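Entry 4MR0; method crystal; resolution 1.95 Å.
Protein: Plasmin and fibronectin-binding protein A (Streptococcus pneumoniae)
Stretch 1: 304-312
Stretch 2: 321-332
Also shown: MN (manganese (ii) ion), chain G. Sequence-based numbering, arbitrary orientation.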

ATOM      1  N   SER A 304      -1.916  -2.980  -3.992  1.00 17.57           N
ATOM      2  CA  SER A 304      -3.070  -3.817  -3.656  1.00 15.89           C
ATOM      3  C   SER A 304      -4.103  -3.022  -2.857  1.00 14.65           C
ATOM      4  O   SER A 304      -5.314  -3.258  -2.962  1.00 12.94           O
ATOM      5  N   ILE A 305      -3.619  -2.089  -2.045  1.00 13.62           N
ATOM      6  CA  ILE A 305      -4.497  -1.201  -1.298  1.00 12.54           C
ATOM      7  C   ILE A 305      -3.974   0.202  -1.555  1.00 12.64           C
ATOM      8  O   ILE A 305      -2.923   0.593  -1.044  1.00 14.44           O
ATOM      9  N   GLN A 306      -4.699   0.950  -2.373  1.00 12.55           N
ATOM     10  CA  GLN A 306      -4.312   2.310  -2.696  1.00 12.87           C
ATOM     11  C   GLN A 306      -5.150   3.263  -1.855  1.00 14.39           C
ATOM     12  O   GLN A 306      -6.364   3.097  -1.731  1.00 16.82           O
ATOM     13  N   ILE A 307      -4.487   4.250  -1.267  1.00 14.21           N
ATOM     14  CA  ILE A 307      -5.138   5.257  -0.443  1.00 13.17           C
ATOM     15  C   ILE A 307      -4.797   6.545  -1.174  1.00 14.72           C
ATOM     16  O   ILE A 307      -3.635   6.949  -1.238  1.00 13.75           O
ATOM     17  N   GLU A 308      -5.811   7.207  -1.712  1.00 15.49           N
ATOM     18  CA  GLU A 308      -5.554   8.387  -2.515  1.00 15.85           C
ATOM     19  C   GLU A 308      -6.616   9.462  -2.378  1.00 15.29           C
ATOM     20  O   GLU A 308      -7.671   9.242  -1.784  1.00 16.08           O
ATOM     21  N   PRO A 309      -6.325  10.662  -2.904  1.00 16.14           N
ATOM     22  CA  PRO A 309      -7.309  11.748  -2.838  1.00 16.41           C
ATOM     23  C   PRO A 309      -8.303  11.425  -3.951  1.00 15.48           C
ATOM     24  O   PRO A 309      -8.018  10.593  -4.812  1.00 15.51           O
ATOM     25  N   LEU A 310      -9.460  12.073  -3.944  1.00 14.35           N
ATOM     26  CA  LEU A 310     -10.481  11.785  -4.941  1.00 15.53           C
ATOM     27  C   LEU A 310     -10.419  12.661  -6.196  1.00 15.56           C
ATOM     28  O   LEU A 310     -10.868  13.814  -6.191  1.00 16.25           O
ATOM     29  N   THR A 311      -9.849  12.102  -7.260  1.00 16.06           N
ATOM     30  CA  THR A 311      -9.731  12.788  -8.550  1.00 16.77           C
ATOM     31  C   THR A 311     -10.136  11.800  -9.637  1.00 17.58           C
ATOM     32  O   THR A 311     -10.123  10.591  -9.421  1.00 17.48           O
ATOM     33  N   ARG A 312     -10.494  12.308 -10.811  1.00 18.40           N
ATOM     34  CA  ARG A 312     -10.894  11.428 -11.897  1.00 20.32           C
ATOM     35  C   ARG A 312      -9.704  10.608 -12.397  1.00 20.83           C
ATOM     36  O   ARG A 312      -9.860   9.464 -12.824  1.00 19.54           O
ATOM     37  N   ASP A 321     -13.866  15.410  -8.782  1.00 20.81           N
ATOM     38  CA  ASP A 321     -12.531  15.795  -9.214  1.00 21.42           C
ATOM     39  C   ASP A 321     -11.915  16.963  -8.434  1.00 23.42           C
ATOM     40  O   ASP A 321     -11.075  17.684  -8.974  1.00 23.70           O
ATOM     41  N   ASP A 322     -12.306  17.162  -7.175  1.00 23.07           N
ATOM     42  CA  ASP A 322     -11.718  18.271  -6.424  1.00 24.29           C
ATOM     43  C   ASP A 322     -10.594  17.894  -5.460  1.00 22.80           C
ATOM     44  O   ASP A 322     -10.202  18.702  -4.618  1.00 22.50           O
ATOM     45  N   GLY A 323     -10.075  16.677  -5.592  1.00 19.94           N
ATOM     46  CA  GLY A 323      -8.970  16.243  -4.751  1.00 18.71           C
ATOM     47  C   GLY A 323      -9.223  16.018  -3.266  1.00 19.15           C
ATOM     48  O   GLY A 323      -8.300  16.153  -2.457  1.00 18.72           O
ATOM     49  N   LYS A 324     -10.454  15.669  -2.903  1.00 17.52           N
ATOM     50  CA  LYS A 324     -10.803  15.411  -1.505  1.00 16.73           C
ATOM     51  C   LYS A 324      -9.858  14.340  -0.942  1.00 14.85           C
ATOM     52  O   LYS A 324      -9.635  13.307  -1.565  1.00 14.90           O
ATOM     53  N   LYS A 325      -9.301  14.584   0.237  1.00 15.41           N
ATOM     54  CA  LYS A 325      -8.375  13.624   0.822  1.00 15.22           C
ATOM     55  C   LYS A 325      -9.073  12.461   1.507  1.00 16.15           C
ATOM     56  O   LYS A 325     -10.278  12.506   1.763  1.00 14.53           O
ATOM     57  N   SER A 326      -8.302  11.406   1.761  1.00 14.52           N
ATOM     58  CA  SER A 326      -8.786  10.259   2.509  1.00 14.74           C
ATOM     59  C   SER A 326      -8.209  10.605   3.878  1.00 15.25           C
ATOM     60  O   SER A 326      -7.161  11.249   3.968  1.00 15.47           O
ATOM     61  N   GLU A 327      -8.872  10.184   4.941  1.00 13.60           N
ATOM     62  CA  GLU A 327      -8.422  10.564   6.268  1.00 14.02           C
ATOM     63  C   GLU A 327      -8.794   9.499   7.286  1.00 12.62           C
ATOM     64  O   GLU A 327      -9.846   8.877   7.178  1.00 14.45           O
ATOM     65  N   ASN A 328      -7.923   9.280   8.267  1.00 10.94           N
ATOM     66  CA  ASN A 328      -8.161   8.269   9.287  1.00 10.84           C
ATOM     67  C   ASN A 328      -8.340   6.892   8.642  1.00 10.85           C
ATOM     68  O   ASN A 328      -9.364   6.233   8.824  1.00  9.87           O
ATOM     69  N   VAL A 329      -7.342   6.465   7.872  1.00  8.98           N
ATOM     70  CA  VAL A 329      -7.384   5.164   7.222  1.00 10.80           C
ATOM     71  C   VAL A 329      -6.393   4.272   7.956  1.00 10.66           C
ATOM     72  O   VAL A 329      -5.246   4.656   8.172  1.00 11.19           O
ATOM     73  N   THR A 330      -6.841   3.083   8.346  1.00 10.86           N
ATOM     74  CA  THR A 330      -5.986   2.149   9.069  1.00 11.42           C
ATOM     75  C   THR A 330      -6.044   0.762   8.433  1.00 11.35           C
ATOM     76  O   THR A 330      -7.126   0.197   8.245  1.00 11.42           O
ATOM     77  N   ILE A 331      -4.874   0.239   8.093  1.00 11.63           N
ATOM     78  CA  ILE A 331      -4.746  -1.098   7.529  1.00 11.72           C
ATOM     79  C   ILE A 331      -4.003  -1.813   8.652  1.00 10.99           C
ATOM     80  O   ILE A 331      -2.934  -1.369   9.049  1.00 11.86           O
ATOM     81  N   GLN A 332      -4.552  -2.909   9.168  1.00 13.22           N
ATOM     82  CA  GLN A 332      -3.885  -3.590  10.274  1.00 12.32           C
ATOM     83  C   GLN A 332      -4.126  -5.085  10.352  1.00 13.38           C
ATOM     84  O   GLN A 332      -5.116  -5.588   9.837  1.00 12.45           O
TER

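Which side chains fill the space between I305 and I331? At I305 and I331 the CA atoms are 8.8 Å apart, and apolar side chains bridge the gap. I305, I307, V329 and I331 all direct their CA-to-CB bonds toward the other stretch. I305 has chi1 m and chi2 t, an extended arrangement that carries CD1 to 3.8 Å from CG2 of I331. I307 adopts the same m, t pair; its CD1 lies 3.9 Å from CG1 of V329 and 4.4 Å from CG1 of I331, so one methyl serves two neighbours. I331 differs, with both chi1 and chi2 m, while V329 is t. Alternation along the strands sends T330 away from this apolar cluster.

What happens on the other face of the strand holding I307? Q306 and E308 turn to a manganese ion instead of the second stretch. Q306, with chi1 and chi2 both t, reaches out fully and binds the metal through OE1 at 2.2 Å. E308, with chi1 p and chi2 t, supplies both carboxylate oxygens, OE1 at 2.6 Å and OE2 at 2.3 Å from MN; two further ligand atoms come from elsewhere in the structure. The shared metal accounts for the close approach of Q306 OE1 to E308 OE2, 3.1 Å, which is not a hydrogen bond.

How does the contact change beyond the strand? S326 points toward the first stretch with chi1 m, placing its CB 4.0 Å from CG2 of I307 and its OG 3.0 Å from the backbone O of E308. Next to it the chains close in, and P309 packs against backbone: its CA is 3.1 Å from O of K324 and its CB 3.7 Å from O of G323. L310 N donates to K324 O at 2.7 Å, and the CB atoms of these two residues lie 4.2 Å apart. The all-t run from chi1 to chi3 of K324 then leads its amino end away.

What secures the far end, around D321? Its chi1 is t, and although its CA-to-CB bond points sideways, the carboxylate comes nearer: OD1 accepts a nearly straight hydrogen bond from R312 N at 2.8 Å and lies 3.6 Å from CG of R312. T311, chi1 p, sets CG2 3.8 Å from CA of G323. G323 N makes a weak hydrogen bond to L310 O, 3.0 Å, and a water also donates to L310 O at 2.7 Å. That water donates to OD1 of D322 at 2.4 Å, linking this p-rotamer side chain to the first stretch.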

ATOM      1  CB  SER A 304      -2.614  -5.051  -2.889  1.00 19.24           C
ATOM      2  OG  SER A 304      -1.813  -5.855  -3.744  1.00 22.89           O
ATOM      3  CB  ILE A 305      -4.477  -1.460   0.220  1.00 14.00           C
ATOM      4  CG1 ILE A 305      -5.006  -2.866   0.524  1.00 13.85           C
ATOM      5  CG2 ILE A 305      -5.354  -0.423   0.922  1.00 11.26           C
ATOM      6  CD1 ILE A 305      -4.987  -3.219   2.011  1.00 15.92           C
ATOM      7  CB  GLN A 306      -4.537   2.576  -4.193  1.00 14.80           C
ATOM      8  CG  GLN A 306      -4.198   3.991  -4.644  1.00 15.89           C
ATOM      9  CD  GLN A 306      -4.435   4.191  -6.128  1.00 18.81           C
ATOM     10  OE1 GLN A 306      -5.413   3.690  -6.681  1.00 15.13           O
ATOM     11  NE2 GLN A 306      -3.545   4.931  -6.780  1.00 18.11           N
ATOM     12  CB  ILE A 307      -4.547   5.259   0.977  1.00 15.35           C
ATOM     13  CG1 ILE A 307      -4.720   3.869   1.599  1.00 14.12           C
ATOM     14  CG2 ILE A 307      -5.229   6.330   1.831  1.00 14.70           C
ATOM     15  CD1 ILE A 307      -3.917   3.670   2.882  1.00 16.80           C
ATOM     16  CB  GLU A 308      -5.520   7.943  -3.976  1.00 17.19           C
ATOM     17  CG  GLU A 308      -6.910   7.467  -4.437  1.00 17.75           C
ATOM     18  CD  GLU A 308      -6.891   6.626  -5.696  1.00 18.24           C
ATOM     19  OE1 GLU A 308      -6.135   6.958  -6.634  1.00 19.07           O
ATOM     20  OE2 GLU A 308      -7.655   5.636  -5.752  1.00 19.87           O
ATOM     21  CB  PRO A 309      -6.474  13.003  -3.114  1.00 16.54           C
ATOM     22  CG  PRO A 309      -5.339  12.489  -3.948  1.00 17.09           C
ATOM     23  CD  PRO A 309      -4.994  11.177  -3.273  1.00 15.59           C
ATOM     24  CB  LEU A 310     -11.865  11.888  -4.278  1.00 15.85           C
ATOM     25  CG  LEU A 310     -13.115  11.453  -5.046  1.00 16.75           C
ATOM     26  CD1 LEU A 310     -12.996  10.007  -5.501  1.00 14.88           C
ATOM     27  CD2 LEU A 310     -14.331  11.620  -4.130  1.00 15.14           C
ATOM     28  CB  THR A 311      -8.278  13.258  -8.841  1.00 17.07           C
ATOM     29  OG1 THR A 311      -7.434  12.120  -9.061  1.00 17.90           O
ATOM     30  CG2 THR A 311      -7.736  14.077  -7.671  1.00 16.04           C
ATOM     31  CB  ARG A 312     -11.527  12.255 -13.025  1.00 22.07           C
ATOM     32  CG  ARG A 312     -12.829  12.916 -12.588  1.00 24.86           C
ATOM     33  CD  ARG A 312     -13.425  13.824 -13.659  1.00 29.37           C
ATOM     34  NE  ARG A 312     -13.900  13.085 -14.823  1.00 31.82           N
ATOM     35  CZ  ARG A 312     -14.512  13.653 -15.860  1.00 34.98           C
ATOM     36  NH1 ARG A 312     -14.721  14.965 -15.870  1.00 34.31           N
ATOM     37  NH2 ARG A 312     -14.914  12.916 -16.887  1.00 33.32           N
ATOM     38  CB  ASP A 321     -12.602  16.129 -10.711  1.00 22.48           C
ATOM     39  CG  ASP A 321     -11.263  16.030 -11.411  1.00 23.43           C
ATOM     40  OD1 ASP A 321     -10.469  15.117 -11.093  1.00 22.68           O
ATOM     41  OD2 ASP A 321     -11.018  16.860 -12.311  1.00 24.86           O
ATOM     42  CB  ASP A 322     -12.790  19.083  -5.684  1.00 28.84           C
ATOM     43  CG  ASP A 322     -13.711  18.229  -4.846  1.00 33.79           C
ATOM     44  OD1 ASP A 322     -13.227  17.282  -4.188  1.00 36.34           O
ATOM     45  OD2 ASP A 322     -14.925  18.524  -4.831  1.00 36.52           O
ATOM     46  CB  LYS A 324     -12.255  14.932  -1.427  1.00 18.76           C
ATOM     47  CG  LYS A 324     -12.815  14.801  -0.026  1.00 21.73           C
ATOM     48  CD  LYS A 324     -14.259  14.336  -0.084  1.00 25.52           C
ATOM     49  CE  LYS A 324     -14.868  14.259   1.299  1.00 28.50           C
ATOM     50  NZ  LYS A 324     -14.114  13.309   2.161  1.00 34.55           N
ATOM     51  CB  LYS A 325      -7.481  14.309   1.855  1.00 15.62           C
ATOM     52  CG  LYS A 325      -8.197  14.678   3.164  1.00 16.85           C
ATOM     53  CD  LYS A 325      -7.187  15.198   4.188  1.00 20.86           C
ATOM     54  CE  LYS A 325      -7.848  15.662   5.476  1.00 22.65           C
ATOM     55  NZ  LYS A 325      -6.819  16.173   6.439  1.00 25.06           N
ATOM     56  CB  SER A 326      -8.199   8.955   1.977  1.00 13.21           C
ATOM     57  OG  SER A 326      -8.916   8.539   0.831  1.00 14.37           O
ATOM     58  CB  GLU A 327      -9.073  11.912   6.592  1.00 14.90           C
ATOM     59  CG  GLU A 327      -9.005  12.382   8.020  1.00 18.87           C
ATOM     60  CD  GLU A 327      -9.809  13.657   8.220  1.00 20.70           C
ATOM     61  OE1 GLU A 327     -10.618  14.004   7.328  1.00 20.75           O
ATOM     62  OE2 GLU A 327      -9.640  14.310   9.271  1.00 26.66           O
ATOM     63  CB  ASN A 328      -9.403   8.609  10.125  1.00 13.42           C
ATOM     64  CG  ASN A 328      -9.347  10.011  10.726  1.00 17.01           C
ATOM     65  OD1 ASN A 328      -8.272  10.594  10.880  1.00 18.24           O
ATOM     66  ND2 ASN A 328     -10.514  10.548  11.084  1.00 17.07           N
ATOM     67  CB  VAL A 329      -6.976   5.254   5.737  1.00 11.20           C
ATOM     68  CG1 VAL A 329      -7.113   3.882   5.077  1.00 12.06           C
ATOM     69  CG2 VAL A 329      -7.845   6.280   5.020  1.00 11.90           C
ATOM     70  CB  THR A 330      -6.416   1.991  10.562  1.00  9.71           C
ATOM     71  OG1 THR A 330      -6.369   3.257  11.228  1.00 10.86           O
ATOM     72  CG2 THR A 330      -5.471   1.021  11.293  1.00 10.41           C
ATOM     73  CB  ILE A 331      -3.862  -1.115   6.256  1.00 10.88           C
ATOM     74  CG1 ILE A 331      -4.299  -0.006   5.293  1.00 10.92           C
ATOM     75  CG2 ILE A 331      -3.980  -2.474   5.562  1.00  7.77           C
ATOM     76  CD1 ILE A 331      -5.732  -0.139   4.792  1.00 11.12           C
ATOM     77  CB  GLN A 332      -4.336  -2.971  11.597  1.00 14.45           C
ATOM     78  CG  GLN A 332      -5.843  -3.056  11.810  1.00 15.35           C
ATOM     79  CD  GLN A 332      -6.271  -2.579  13.181  1.00 20.30           C
ATOM     80  OE1 GLN A 332      -5.732  -1.605  13.710  1.00 21.36           O
ATOM     81  NE2 GLN A 332      -7.254  -3.260  13.764  1.00 20.77           N
TER
HETATM   82 MN    MN G 705      -6.987   4.828  -7.795  1.00 23.86          MN
HETATM   83  O   HOH W   1     -12.915  14.978  -4.933  1.00 32.71           O